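Local coordinates for glycosyl hydrolase family 62 protein (Coprinopsis cinerea, PDB 5B6T) that probably hydrolyses alpha-L-arabinofuranosidic linkages, releasing arabinose side groups from arabinoxylan, as a family 62 glycoside hydrolase, at residues Leu94-Tyr99 / Asn173-Phe178; Arg122-Gly127 / Cys153-Ser158; Leu164-Thr169 / Ser230-Trp235; Tyr106-Asp111 / Gly117-Arg122. All coordinates share one frame; numbering follows the deposited sequence.

Contact 1. Residues Leu94-Tyr99 / Asn173-Phe178; sequences LWYLVY and NFPNGF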
loop_
_atom_site.group_PDB
_atom_site.type_symbol
_atom_site.label_atom_id
_atom_site.label_comp_id
_atom_site.label_asym_id
_atom_site.label_seq_id
_atom_site.Cartn_x
_atom_site.Cartn_y
_atom_site.Cartn_z
ATOM N N LEU A 94 4.500 12.727 15.522
ATOM C CA LEU A 94 5.509 12.326 14.542
ATOM C C LEU A 94 4.823 11.594 13.395
ATOM O O LEU A 94 3.956 10.751 13.644
ATOM C CB LEU A 94 6.482 11.348 15.164
ATOM C CG LEU A 94 7.553 11.872 16.095
ATOM C CD1 LEU A 94 8.314 10.660 16.583
ATOM C CD2 LEU A 94 8.468 12.850 15.368
ATOM N N TRP A 95 5.250 11.876 12.169
ATOM C CA TRP A 95 4.911 11.053 11.027
ATOM C C TRP A 95 5.799 9.813 11.054
ATOM O O TRP A 95 6.986 9.859 11.438
ATOM C CB TRP A 95 5.113 11.792 9.704
ATOM C CG TRP A 95 4.234 12.973 9.506
ATOM C CD1 TRP A 95 4.484 14.240 9.894
ATOM C CD2 TRP A 95 2.966 12.992 8.838
ATOM N NE1 TRP A 95 3.443 15.064 9.518
ATOM C CE2 TRP A 95 2.504 14.322 8.862
ATOM C CE3 TRP A 95 2.190 12.017 8.204
ATOM C CZ2 TRP A 95 1.290 14.693 8.305
ATOM C CZ3 TRP A 95 0.972 12.396 7.632
ATOM C CH2 TRP A 95 0.538 13.726 7.704
ATOM N N TYR A 96 5.194 8.684 10.674
ATOM C CA TYR A 96 5.887 7.420 10.461
ATOM C C TYR A 96 5.840 7.074 8.996
ATOM O O TYR A 96 4.814 7.338 8.315
ATOM C CB TYR A 96 5.273 6.274 11.292
ATOM C CG TYR A 96 5.740 6.230 12.716
ATOM C CD1 TYR A 96 5.339 7.178 13.630
ATOM C CD2 TYR A 96 6.607 5.232 13.148
ATOM C CE1 TYR A 96 5.810 7.163 14.944
ATOM C CE2 TYR A 96 7.072 5.208 14.439
ATOM C CZ TYR A 96 6.678 6.163 15.332
ATOM O OH TYR A 96 7.150 6.140 16.638
ATOM N N LEU A 97 6.923 6.463 8.525
ATOM C CA LEU A 97 7.015 5.861 7.191
ATOM C C LEU A 97 7.456 4.408 7.430
ATOM O O LEU A 97 8.577 4.171 7.908
ATOM C CB LEU A 97 8.048 6.593 6.329
ATOM C CG LEU A 97 8.030 6.241 4.846
ATOM C CD1 LEU A 97 6.729 6.693 4.160
ATOM C CD2 LEU A 97 9.247 6.819 4.116
ATOM N N VAL A 98 6.522 3.498 7.183
ATOM C CA VAL A 98 6.677 2.077 7.370
ATOM C C VAL A 98 7.018 1.466 6.019
ATOM O O VAL A 98 6.482 1.887 4.987
ATOM C CB VAL A 98 5.387 1.482 7.971
ATOM C CG1 VAL A 98 5.385 -0.042 7.921
ATOM C CG2 VAL A 98 5.224 1.970 9.382
ATOM N N TYR A 99 7.942 0.518 6.007
ATOM C CA TYR A 99 8.413 -0.117 4.762
ATOM C C TYR A 99 9.190 -1.389 5.121
ATOM O O TYR A 99 9.337 -1.722 6.319
ATOM C CB TYR A 99 9.296 0.853 3.941
ATOM C CG TYR A 99 10.412 1.474 4.769
ATOM C CD1 TYR A 99 10.213 2.666 5.436
ATOM C CD2 TYR A 99 11.680 0.898 4.835
ATOM C CE1 TYR A 99 11.198 3.235 6.204
ATOM C CE2 TYR A 99 12.687 1.476 5.589
ATOM C CZ TYR A 99 12.448 2.663 6.264
ATOM O OH TYR A 99 13.425 3.249 7.054
ATOM N N ASN A 173 2.848 1.947 23.684
ATOM C CA ASN A 173 4.187 1.378 23.463
ATOM C C ASN A 173 4.712 1.470 22.019
ATOM O O ASN A 173 5.918 1.374 21.808
ATOM C CB ASN A 173 4.242 -0.087 23.870
ATOM C CG ASN A 173 4.282 -0.276 25.376
ATOM O OD1 ASN A 173 4.699 0.614 26.120
ATOM N ND2 ASN A 173 3.850 -1.435 25.828
ATOM N N PHE A 174 3.781 1.641 21.068
ATOM C CA PHE A 174 4.127 1.783 19.646
ATOM C C PHE A 174 5.308 2.760 19.526
ATOM O O PHE A 174 5.287 3.830 20.134
ATOM C CB PHE A 174 2.928 2.246 18.825
ATOM C CG PHE A 174 3.224 2.377 17.354
ATOM C CD1 PHE A 174 3.096 1.286 16.514
ATOM C CD2 PHE A 174 3.653 3.584 16.823
ATOM C CE1 PHE A 174 3.402 1.409 15.149
ATOM C CE2 PHE A 174 3.968 3.702 15.466
ATOM C CZ PHE A 174 3.846 2.607 14.637
ATOM N N PRO A 175 6.333 2.432 18.728
ATOM C CA PRO A 175 6.484 1.322 17.792
ATOM C C PRO A 175 7.072 0.050 18.416
ATOM O O PRO A 175 7.312 -0.915 17.683
ATOM C CB PRO A 175 7.484 1.876 16.782
ATOM C CG PRO A 175 8.388 2.717 17.631
ATOM C CD PRO A 175 7.491 3.355 18.652
ATOM N N ASN A 176 7.287 0.034 19.730
ATOM C CA ASN A 176 7.865 -1.129 20.400
ATOM C C ASN A 176 6.791 -2.104 20.852
ATOM O O ASN A 176 5.612 -1.751 20.939
ATOM C CB ASN A 176 8.681 -0.646 21.603
ATOM C CG ASN A 176 9.789 0.307 21.186
ATOM O OD1 ASN A 176 10.609 -0.036 20.355
ATOM N ND2 ASN A 176 9.755 1.511 21.695
ATOM N N GLY A 177 7.203 -3.325 21.112
ATOM C CA GLY A 177 6.359 -4.323 21.742
ATOM C C GLY A 177 5.477 -5.170 20.853
ATOM O O GLY A 177 4.664 -5.923 21.364
ATOM N N PHE A 178 5.637 -5.086 19.533
ATOM C CA PHE A 178 4.847 -5.937 18.661
ATOM C C PHE A 178 5.077 -7.393 18.981
ATOM O O PHE A 178 6.212 -7.853 19.061
ATOM C CB PHE A 178 5.101 -5.649 17.172
ATOM C CG PHE A 178 4.291 -4.515 16.649
ATOM C CD1 PHE A 178 2.907 -4.620 16.546
ATOM C CD2 PHE A 178 4.893 -3.331 16.283
ATOM C CE1 PHE A 178 2.167 -3.574 16.053
ATOM C CE2 PHE A 178 4.143 -2.265 15.792
ATOM C CZ PHE A 178 2.781 -2.383 15.677
#
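One face of the Tyr96 ring receives the edge of Phe174, whose CE2 stands 3.5 Å above the Tyr96 plane and over its centre. The Phe174 ring in turn has CB of Pro175 over a face and CZ of Phe178 at its edge, in plane. The pair is an edge-to-face stack with centroids 5.0 Å apart, but the planes meet at 58°, so it leans from a strict T. Phe174 reaches the strand because its CG lies anti to the backbone N (chi1 -179°), which carries the ring out of the loop. Strand 94-100 and loop 173-178 belong to neighbouring blades of the five-bladed beta-propeller of family 62, and the contact spans the seam between them. Pro175, entered through a cis peptide bond, comes across the phenol end: Tyr96 OH is 3.5 Å from Pro175 CD, and Tyr96 CE2 is 4.1 Å from Pro175 CB. Gln92 ties both sides together, its OE1 hydrogen-bonded to Tyr96 OH and its NE2 to Phe174 O. A leucine in place of Tyr96 would probably leave the Phe174 edge without an aromatic face and Gln92 OE1 without its phenol partner. Phe89 also packs against the Phe174 ring.

Contact 2. Residues Arg122-Gly127 / Cys153-Ser158; sequences RTFYSG and CHLFSS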
loop_
_atom_site.group_PDB
_atom_site.type_symbol
_atom_site.label_atom_id
_atom_site.label_comp_id
_atom_site.label_asym_id
_atom_site.label_seq_id
_atom_site.Cartn_x
_atom_site.Cartn_y
_atom_site.Cartn_z
ATOM N N ARG A 122 14.708 1.861 11.563
ATOM C CA ARG A 122 14.610 1.007 12.767
ATOM C C ARG A 122 13.650 -0.135 12.436
ATOM O O ARG A 122 12.914 -0.046 11.449
ATOM C CB ARG A 122 14.131 1.815 13.983
ATOM C CG ARG A 122 15.195 2.774 14.515
ATOM C CD ARG A 122 14.597 3.690 15.570
ATOM N NE ARG A 122 15.563 4.644 16.130
ATOM C CZ ARG A 122 15.797 4.854 17.431
ATOM N NH1 ARG A 122 15.129 4.189 18.376
ATOM N NH2 ARG A 122 16.710 5.759 17.789
ATOM N N THR A 123 13.673 -1.217 13.206
ATOM C CA THR A 123 12.792 -2.341 12.916
ATOM C C THR A 123 11.784 -2.621 14.045
ATOM O O THR A 123 12.043 -2.302 15.211
ATOM C CB THR A 123 13.565 -3.610 12.582
ATOM O OG1 THR A 123 14.385 -3.973 13.693
ATOM C CG2 THR A 123 14.433 -3.409 11.351
ATOM N N PHE A 124 10.631 -3.183 13.660
ATOM C CA PHE A 124 9.559 -3.515 14.586
ATOM C C PHE A 124 9.801 -4.863 15.282
ATOM O O PHE A 124 9.139 -5.193 16.281
ATOM C CB PHE A 124 8.232 -3.601 13.806
ATOM C CG PHE A 124 7.663 -2.288 13.357
ATOM C CD1 PHE A 124 7.227 -1.348 14.276
ATOM C CD2 PHE A 124 7.533 -1.991 11.990
ATOM C CE1 PHE A 124 6.664 -0.166 13.875
ATOM C CE2 PHE A 124 6.950 -0.790 11.580
ATOM C CZ PHE A 124 6.526 0.121 12.531
ATOM N N TYR A 125 10.672 -5.694 14.707
ATOM C CA TYR A 125 11.029 -6.979 15.287
ATOM C C TYR A 125 12.547 -7.122 15.254
ATOM O O TYR A 125 13.208 -6.520 14.439
ATOM C CB TYR A 125 10.471 -8.130 14.452
ATOM C CG TYR A 125 8.967 -8.130 14.164
ATOM C CD1 TYR A 125 8.069 -8.715 15.044
ATOM C CD2 TYR A 125 8.479 -7.643 12.960
ATOM C CE1 TYR A 125 6.724 -8.756 14.744
ATOM C CE2 TYR A 125 7.150 -7.692 12.644
ATOM C CZ TYR A 125 6.274 -8.253 13.513
ATOM O OH TYR A 125 4.939 -8.326 13.171
ATOM N N SER A 126 13.078 -8.016 16.072
ATOM C CA SER A 126 14.519 -8.271 16.047
ATOM C C SER A 126 14.984 -9.088 14.812
ATOM O O SER A 126 16.151 -9.048 14.419
ATOM C CB SER A 126 14.942 -8.913 17.385
ATOM O OG SER A 126 14.449 -10.244 17.443
ATOM N N GLY A 127 14.055 -9.772 14.156
ATOM C CA GLY A 127 14.325 -10.553 12.962
ATOM C C GLY A 127 12.995 -11.084 12.474
ATOM O O GLY A 127 11.973 -10.773 13.056
ATOM N N CYS A 153 -2.260 -1.038 18.406
ATOM C CA CYS A 153 -1.699 -0.909 17.079
ATOM C C CYS A 153 -1.472 -2.284 16.503
ATOM O O CYS A 153 -1.081 -3.205 17.233
ATOM C CB CYS A 153 -0.370 -0.162 17.131
ATOM S SG CYS A 153 -0.568 1.512 17.774
ATOM N N HIS A 154 -1.775 -2.422 15.215
ATOM C CA HIS A 154 -1.637 -3.682 14.499
ATOM C C HIS A 154 -0.647 -3.521 13.361
ATOM O O HIS A 154 -0.650 -2.492 12.679
ATOM C CB HIS A 154 -3.003 -4.154 13.939
ATOM C CG HIS A 154 -4.054 -4.310 15.004
ATOM N ND1 HIS A 154 -4.343 -5.524 15.581
ATOM C CD2 HIS A 154 -4.867 -3.410 15.594
ATOM C CE1 HIS A 154 -5.281 -5.355 16.502
ATOM N NE2 HIS A 154 -5.634 -4.085 16.504
ATOM N N LEU A 155 0.148 -4.549 13.145
ATOM C CA LEU A 155 1.124 -4.552 12.073
ATOM C C LEU A 155 0.882 -5.780 11.201
ATOM O O LEU A 155 1.055 -6.937 11.638
ATOM C CB LEU A 155 2.543 -4.547 12.661
ATOM C CG LEU A 155 3.698 -4.687 11.653
ATOM C CD1 LEU A 155 3.708 -3.551 10.636
ATOM C CD2 LEU A 155 5.039 -4.761 12.357
ATOM N N PHE A 156 0.426 -5.521 9.986
ATOM C CA PHE A 156 0.168 -6.561 9.014
ATOM C C PHE A 156 1.341 -6.712 8.059
ATOM O O PHE A 156 2.037 -5.757 7.736
ATOM C CB PHE A 156 -1.081 -6.233 8.180
ATOM C CG PHE A 156 -2.376 -6.292 8.949
ATOM C CD1 PHE A 156 -2.837 -5.206 9.725
ATOM C CD2 PHE A 156 -3.141 -7.431 8.893
ATOM C CE1 PHE A 156 -4.042 -5.296 10.406
ATOM C CE2 PHE A 156 -4.338 -7.507 9.563
ATOM C CZ PHE A 156 -4.788 -6.444 10.314
ATOM N N SER A 157 1.503 -7.917 7.531
ATOM C CA SER A 157 2.516 -8.204 6.536
ATOM C C SER A 157 2.138 -9.484 5.769
ATOM O O SER A 157 1.320 -10.299 6.226
ATOM C CB SER A 157 3.898 -8.304 7.215
ATOM O OG SER A 157 4.007 -9.451 8.043
ATOM N N SER A 158 2.767 -9.648 4.606
ATOM C CA SER A 158 2.558 -10.775 3.724
ATOM C C SER A 158 3.833 -11.571 3.468
ATOM O O SER A 158 4.924 -11.101 3.726
ATOM C CB SER A 158 2.026 -10.245 2.382
ATOM O OG SER A 158 0.768 -9.666 2.565
HETATM O O HOH W 1 3.152 -8.689 10.705
#
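Leu155 holds its CG anti to the backbone N (chi1 174°), which carries CD2 out from the strand, while Phe124 and Tyr125 both keep CG beside the backbone N (chi1 -73° and -54°), so that Phe124 CB and the Tyr125 ring both reach that methyl. CD2 is therefore the atom that does the touching. It lies 3.7 Å from Phe124 CB and 3.6 Å from Tyr125 CE2. Leu155 and Tyr125 approach from opposite directions, and the tyrosine runs past the methyl far enough for its OH to lie 3.7 Å from Leu155 CD2. The residues come from two adjoining blades of the beta-propeller: Phe124 and Tyr125 follow the short outermost strand 122-123 of one, and Leu155 sits on strand 152-158 of the next. Phe178 packs against both Leu155 and Phe124, so the apolar patch continues beyond the two segments. At its polar end the contact is mediated by a water, which lies 3.1 Å from Tyr125 OH, donates to Leu155 O at 2.9 Å, and is hydrogen-bonded to Ser157 OG at 2.9 Å. Tyr125 OH has a second partner in Ser167 OG, and Ser157 OG in Trp141 NE1. A phenylalanine replacing Tyr125 would probably keep much of the packing on Leu155 but leave both the water and Ser167 OG without the phenol oxygen. On the loop side, Thr123 OG1 donates to Tyr125 O at 2.9 Å, a bond within the loop, and Asn103 ND2 is hydrogen-bonded to the same carbonyl.

Contact 3. Residues Leu164-Thr169 / Ser230-Trp235; sequences LYRSQT and SIAGPW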
loop_
_atom_site.group_PDB
_atom_site.type_symbol
_atom_site.label_atom_id
_atom_site.label_comp_id
_atom_site.label_asym_id
_atom_site.label_seq_id
_atom_site.Cartn_x
_atom_site.Cartn_y
_atom_site.Cartn_z
ATOM N N LEU A 164 -1.435 -13.855 5.366
ATOM C CA LEU A 164 -1.449 -12.497 5.889
ATOM C C LEU A 164 -1.246 -12.597 7.388
ATOM O O LEU A 164 -2.018 -13.258 8.083
ATOM C CB LEU A 164 -2.797 -11.831 5.605
ATOM C CG LEU A 164 -2.999 -10.421 6.185
ATOM C CD1 LEU A 164 -2.082 -9.388 5.533
ATOM C CD2 LEU A 164 -4.447 -10.002 6.012
ATOM N N TYR A 165 -0.211 -11.946 7.889
ATOM C CA TYR A 165 0.136 -11.973 9.307
ATOM C C TYR A 165 -0.256 -10.679 10.004
ATOM O O TYR A 165 -0.284 -9.594 9.377
ATOM C CB TYR A 165 1.638 -12.157 9.496
ATOM C CG TYR A 165 2.182 -13.391 8.823
ATOM C CD1 TYR A 165 2.131 -14.609 9.450
ATOM C CD2 TYR A 165 2.769 -13.328 7.566
ATOM C CE1 TYR A 165 2.597 -15.747 8.820
ATOM C CE2 TYR A 165 3.238 -14.471 6.916
ATOM C CZ TYR A 165 3.152 -15.679 7.558
ATOM O OH TYR A 165 3.650 -16.817 6.963
ATOM N N ARG A 166 -0.502 -10.793 11.310
ATOM C CA ARG A 166 -0.862 -9.636 12.125
ATOM C C ARG A 166 -0.264 -9.733 13.543
ATOM O O ARG A 166 -0.508 -10.728 14.239
ATOM C CB ARG A 166 -2.372 -9.523 12.222
ATOM C CG ARG A 166 -2.876 -8.266 12.923
ATOM C CD ARG A 166 -4.354 -8.265 13.261
ATOM N NE ARG A 166 -4.718 -9.383 14.143
ATOM C CZ ARG A 166 -4.525 -9.400 15.456
ATOM N NH1 ARG A 166 -3.993 -8.373 16.076
ATOM N NH2 ARG A 166 -4.870 -10.470 16.149
ATOM N N SER A 167 0.533 -8.727 13.924
ATOM C CA SER A 167 1.008 -8.542 15.306
ATOM C C SER A 167 0.292 -7.363 15.898
ATOM O O SER A 167 -0.269 -6.507 15.184
ATOM C CB SER A 167 2.513 -8.269 15.363
ATOM O OG SER A 167 3.265 -9.413 14.987
ATOM N N GLN A 168 0.314 -7.287 17.225
ATOM C CA GLN A 168 -0.219 -6.104 17.882
ATOM C C GLN A 168 0.634 -5.649 19.037
ATOM O O GLN A 168 1.428 -6.428 19.577
ATOM C CB GLN A 168 -1.659 -6.364 18.328
ATOM C CG GLN A 168 -1.798 -7.590 19.228
ATOM C CD GLN A 168 -3.223 -7.769 19.679
ATOM O OE1 GLN A 168 -4.148 -7.930 18.852
ATOM N NE2 GLN A 168 -3.430 -7.731 21.000
ATOM N N THR A 169 0.493 -4.361 19.366
ATOM C CA THR A 169 1.100 -3.762 20.534
ATOM C C THR A 169 0.160 -2.684 21.071
ATOM O O THR A 169 -0.814 -2.362 20.423
ATOM C CB THR A 169 2.506 -3.168 20.225
ATOM O OG1 THR A 169 3.201 -2.873 21.440
ATOM C CG2 THR A 169 2.432 -1.912 19.404
ATOM N N SER A 230 -13.770 -5.984 13.598
ATOM C CA SER A 230 -12.496 -5.794 14.298
ATOM C C SER A 230 -11.322 -5.873 13.339
ATOM O O SER A 230 -11.325 -6.632 12.364
ATOM C CB SER A 230 -12.330 -6.903 15.338
ATOM O OG SER A 230 -11.054 -6.870 15.966
ATOM N N ILE A 231 -10.273 -5.146 13.669
ATOM C CA ILE A 231 -9.021 -5.257 12.932
ATOM C C ILE A 231 -8.475 -6.694 13.020
ATOM O O ILE A 231 -7.800 -7.166 12.092
ATOM C CB ILE A 231 -7.996 -4.211 13.446
ATOM C CG1 ILE A 231 -8.509 -2.768 13.225
ATOM C CG2 ILE A 231 -6.653 -4.427 12.761
ATOM C CD1 ILE A 231 -7.769 -1.699 14.015
ATOM N N ALA A 232 -8.757 -7.384 14.121
ATOM C CA ALA A 232 -8.328 -8.763 14.328
ATOM C C ALA A 232 -9.197 -9.799 13.625
ATOM O O ALA A 232 -8.922 -10.988 13.720
ATOM C CB ALA A 232 -8.264 -9.068 15.821
ATOM N N GLY A 233 -10.205 -9.366 12.869
ATOM C CA GLY A 233 -11.068 -10.288 12.156
ATOM C C GLY A 233 -12.143 -10.812 13.088
ATOM O O GLY A 233 -12.337 -10.294 14.186
ATOM N N PRO A 234 -12.895 -11.828 12.645
ATOM C CA PRO A 234 -12.814 -12.564 11.403
ATOM C C PRO A 234 -13.266 -11.692 10.217
ATOM O O PRO A 234 -14.096 -10.802 10.377
ATOM C CB PRO A 234 -13.787 -13.726 11.650
ATOM C CG PRO A 234 -14.834 -13.148 12.522
ATOM C CD PRO A 234 -14.150 -12.104 13.374
ATOM N N TRP A 235 -12.717 -11.971 9.047
ATOM C CA TRP A 235 -13.007 -11.206 7.834
ATOM C C TRP A 235 -14.086 -11.884 7.010
ATOM O O TRP A 235 -14.018 -13.095 6.765
ATOM C CB TRP A 235 -11.713 -11.057 6.994
ATOM C CG TRP A 235 -10.713 -10.213 7.713
ATOM C CD1 TRP A 235 -9.642 -10.634 8.461
ATOM C CD2 TRP A 235 -10.734 -8.782 7.825
ATOM N NE1 TRP A 235 -9.006 -9.555 9.011
ATOM C CE2 TRP A 235 -9.639 -8.401 8.624
ATOM C CE3 TRP A 235 -11.565 -7.797 7.323
ATOM C CZ2 TRP A 235 -9.388 -7.066 8.953
ATOM C CZ3 TRP A 235 -11.308 -6.473 7.613
ATOM C CH2 TRP A 235 -10.226 -6.107 8.426
HETATM O O HOH W 2 -6.201 -11.858 13.456
#
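A type I beta turn from Ser230 to Gly233 presses Ala232 against the guanidinium of Arg166, at a junction between two blades of the propeller. Ala232 CB stands 3.6 Å above the guanidinium plane of Arg166, off to one side of its middle, while Ala232 CA lies 3.7 Å from Arg166 NE. A bend at chi3 (59°) in the arginine chain turns the flat group so that a face meets the turn; at the bend, Arg166 CD lies 3.8 Å from Ile231 O. The edge of the group carries the polar work. Arg166 NE donates to a water at 3.0 Å, and this water donates to Ala232 O at 2.9 Å, linking strand and turn. Arg166 NH1 donates to Gln168 OE1 at 2.8 Å, on a lone pair and nearly in the guanidinium plane, and is also hydrogen-bonded to His154 ND1, which together probably fix the rotation of the group. The turn is stabilised from within: Ser230 OG accepts from Ala232 N at 3.0 Å, an ST turn, and Gly233 takes a positive phi (83°) with no CB to collide with the preceding carbonyl. Strand 163-170 runs between strands 152-158 and 182-186, where Phe156 and Ala184 touch the arginine; on the other side, the turn links strands 221-228 and 236-237, with Ile231 lying against His154 and Trp235 against Leu210 of strand 207-215.

Contact 4. Residues Tyr106-Asp111 / Gly117-Arg122; sequences YSTNPD and GWTAPR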
loop_
_atom_site.group_PDB
_atom_site.type_symbol
_atom_site.label_atom_id
_atom_site.label_comp_id
_atom_site.label_asym_id
_atom_site.label_seq_id
_atom_site.Cartn_x
_atom_site.Cartn_y
_atom_site.Cartn_z
ATOM N N TYR A 106 10.782 1.066 9.903
ATOM C CA TYR A 106 10.153 2.368 9.894
ATOM C C TYR A 106 11.150 3.496 10.081
ATOM O O TYR A 106 12.233 3.295 10.671
ATOM C CB TYR A 106 9.084 2.471 10.992
ATOM C CG TYR A 106 9.665 2.392 12.395
ATOM C CD1 TYR A 106 9.880 1.147 12.997
ATOM C CD2 TYR A 106 10.023 3.540 13.088
ATOM C CE1 TYR A 106 10.432 1.049 14.257
ATOM C CE2 TYR A 106 10.558 3.465 14.372
ATOM C CZ TYR A 106 10.779 2.222 14.924
ATOM O OH TYR A 106 11.319 2.116 16.194
ATOM N N SER A 107 10.770 4.662 9.557
ATOM C CA SER A 107 11.427 5.942 9.826
ATOM C C SER A 107 10.413 6.895 10.443
ATOM O O SER A 107 9.200 6.722 10.285
ATOM C CB SER A 107 11.987 6.552 8.532
ATOM O OG SER A 107 12.975 5.720 7.984
ATOM N N THR A 108 10.900 7.926 11.104
ATOM C CA THR A 108 10.029 8.961 11.634
ATOM C C THR A 108 10.472 10.333 11.154
ATOM O O THR A 108 11.582 10.498 10.662
ATOM C CB THR A 108 9.978 8.965 13.168
ATOM O OG1 THR A 108 11.283 9.226 13.700
ATOM C CG2 THR A 108 9.454 7.637 13.655
ATOM N N ASN A 109 9.584 11.306 11.316
ATOM C CA ASN A 109 9.805 12.672 10.849
ATOM C C ASN A 109 8.741 13.581 11.443
ATOM O O ASN A 109 7.555 13.315 11.277
ATOM C CB ASN A 109 9.715 12.707 9.311
ATOM C CG ASN A 109 10.268 13.975 8.700
ATOM O OD1 ASN A 109 10.351 15.032 9.342
ATOM N ND2 ASN A 109 10.628 13.881 7.446
ATOM N N PRO A 110 9.131 14.676 12.113
ATOM C CA PRO A 110 8.098 15.567 12.625
ATOM C C PRO A 110 7.362 16.339 11.542
ATOM O O PRO A 110 6.338 16.922 11.853
ATOM C CB PRO A 110 8.876 16.534 13.525
ATOM C CG PRO A 110 10.255 16.486 13.043
ATOM C CD PRO A 110 10.483 15.085 12.540
ATOM N N ASP A 111 7.901 16.383 10.321
ATOM C CA ASP A 111 7.366 17.249 9.247
ATOM C C ASP A 111 7.385 16.523 7.906
ATOM O O ASP A 111 8.440 16.337 7.317
ATOM C CB ASP A 111 8.207 18.531 9.177
ATOM C CG ASP A 111 7.747 19.490 8.099
ATOM O OD1 ASP A 111 6.618 19.314 7.568
ATOM O OD2 ASP A 111 8.530 20.452 7.863
ATOM N N GLY A 117 14.391 14.798 6.255
ATOM C CA GLY A 117 14.345 14.485 7.687
ATOM C C GLY A 117 14.043 13.052 8.067
ATOM O O GLY A 117 14.149 12.697 9.240
ATOM N N TRP A 118 13.681 12.210 7.107
ATOM C CA TRP A 118 13.341 10.822 7.475
ATOM C C TRP A 118 14.529 10.071 8.052
ATOM O O TRP A 118 15.612 10.005 7.450
ATOM C CB TRP A 118 12.763 10.092 6.285
ATOM C CG TRP A 118 11.403 10.621 5.894
ATOM C CD1 TRP A 118 11.103 11.441 4.834
ATOM C CD2 TRP A 118 10.170 10.384 6.574
ATOM N NE1 TRP A 118 9.766 11.728 4.815
ATOM C CE2 TRP A 118 9.162 11.090 5.877
ATOM C CE3 TRP A 118 9.817 9.631 7.690
ATOM C CZ2 TRP A 118 7.824 11.065 6.277
ATOM C CZ3 TRP A 118 8.502 9.604 8.097
ATOM C CH2 TRP A 118 7.505 10.288 7.361
ATOM N N THR A 119 14.307 9.470 9.218
ATOM C CA THR A 119 15.370 8.820 9.974
ATOM C C THR A 119 15.903 7.570 9.297
ATOM O O THR A 119 15.249 6.950 8.465
ATOM C CB THR A 119 14.891 8.465 11.401
ATOM O OG1 THR A 119 13.680 7.669 11.340
ATOM C CG2 THR A 119 14.641 9.696 12.216
ATOM N N ALA A 120 17.122 7.181 9.680
ATOM C CA ALA A 120 17.671 5.905 9.305
ATOM C C ALA A 120 16.768 4.778 9.847
ATOM O O ALA A 120 16.155 4.948 10.876
ATOM C CB ALA A 120 19.074 5.759 9.890
ATOM N N PRO A 121 16.689 3.637 9.140
ATOM C CA PRO A 121 15.678 2.638 9.494
ATOM C C PRO A 121 15.846 2.051 10.896
ATOM O O PRO A 121 16.999 1.808 11.369
ATOM C CB PRO A 121 15.877 1.542 8.462
ATOM C CG PRO A 121 16.532 2.193 7.307
ATOM C CD PRO A 121 17.398 3.277 7.908
ATOM N N ARG A 122 14.708 1.861 11.563
ATOM C CA ARG A 122 14.610 1.007 12.767
ATOM C C ARG A 122 13.650 -0.135 12.436
ATOM O O ARG A 122 12.914 -0.046 11.449
ATOM C CB ARG A 122 14.131 1.815 13.983
ATOM C CG ARG A 122 15.195 2.774 14.515
ATOM C CD ARG A 122 14.597 3.690 15.570
ATOM N NE ARG A 122 15.563 4.644 16.130
ATOM C CZ ARG A 122 15.797 4.854 17.431
ATOM N NH1 ARG A 122 15.129 4.189 18.376
ATOM N NH2 ARG A 122 16.710 5.759 17.789
HETATM O O HOH W 3 13.748 5.013 12.232
#
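Tyr106 and Arg122 form an antiparallel hydrogen-bonded pair, the point where strand 122-123 joins the edge of its propeller blade. Among backbone bonds, Tyr106 N donates to Arg122 O at 2.9 Å, and Arg122 N donates back to Tyr106 O at 3.0 Å. Farther along, Thr119 N reaches Thr108 O at a longer 3.3 Å. Side-chain hydroxyls supply the next group. Ser107 OG donates to Thr119 O at 2.6 Å, tilted from the carbonyl plane, and is also hydrogen-bonded to Tyr99 OH; Thr119 OG1 accepts from Thr108 N at 2.8 Å. The same Thr119 OG1 donates to a water, which spends its own hydrogens on Tyr106 O and Ala120 O. Two CH-pi contacts make up the apolar share. Arg122 CB lies over a face of the Tyr106 ring, 4.0 Å from its centroid, as the extended arginine chain leads away. Asn109 CB stands only 3.4 Å from the centroid of the Trp118 six-membered ring, 10° off the normal, with the amide almost perpendicular to the indole. That amide is held at both ends: its OD1 accepts from Asp111 N, an Asx turn, and its ND2 is hydrogen-bonded to Asn114 O. Regular strand pairing is thus confined to the Tyr106-Arg122 end; where residues 117-121 depart from strand geometry, hydroxyls of Ser107 and Thr119 and one water supplement the single long Thr119 N to Thr108 O bond in satisfying main-chain polar groups.

How the contacts relate
Contacts 1 and 2 are buried and mainly apolar, and both join the blade containing strands 82-89 to 122-123 with the one containing 142-148 to 182-186. Their centres lie about 8 Å apart, and Pro175 O packs against Phe124 CD1 where they meet. Contact 3 crosses the following seam, between the second of these blades and the one holding strands 195-202 to 236-237; it is only partly buried and relies on a charged group and water. Contact 4 stays within the first blade, shares Arg122 with contact 2, combines hydrogen bonding with CH-pi packing at the blade edge and buries the most surface of the four. Contacts 3 and 4 do not touch, their centres about 25 Å apart.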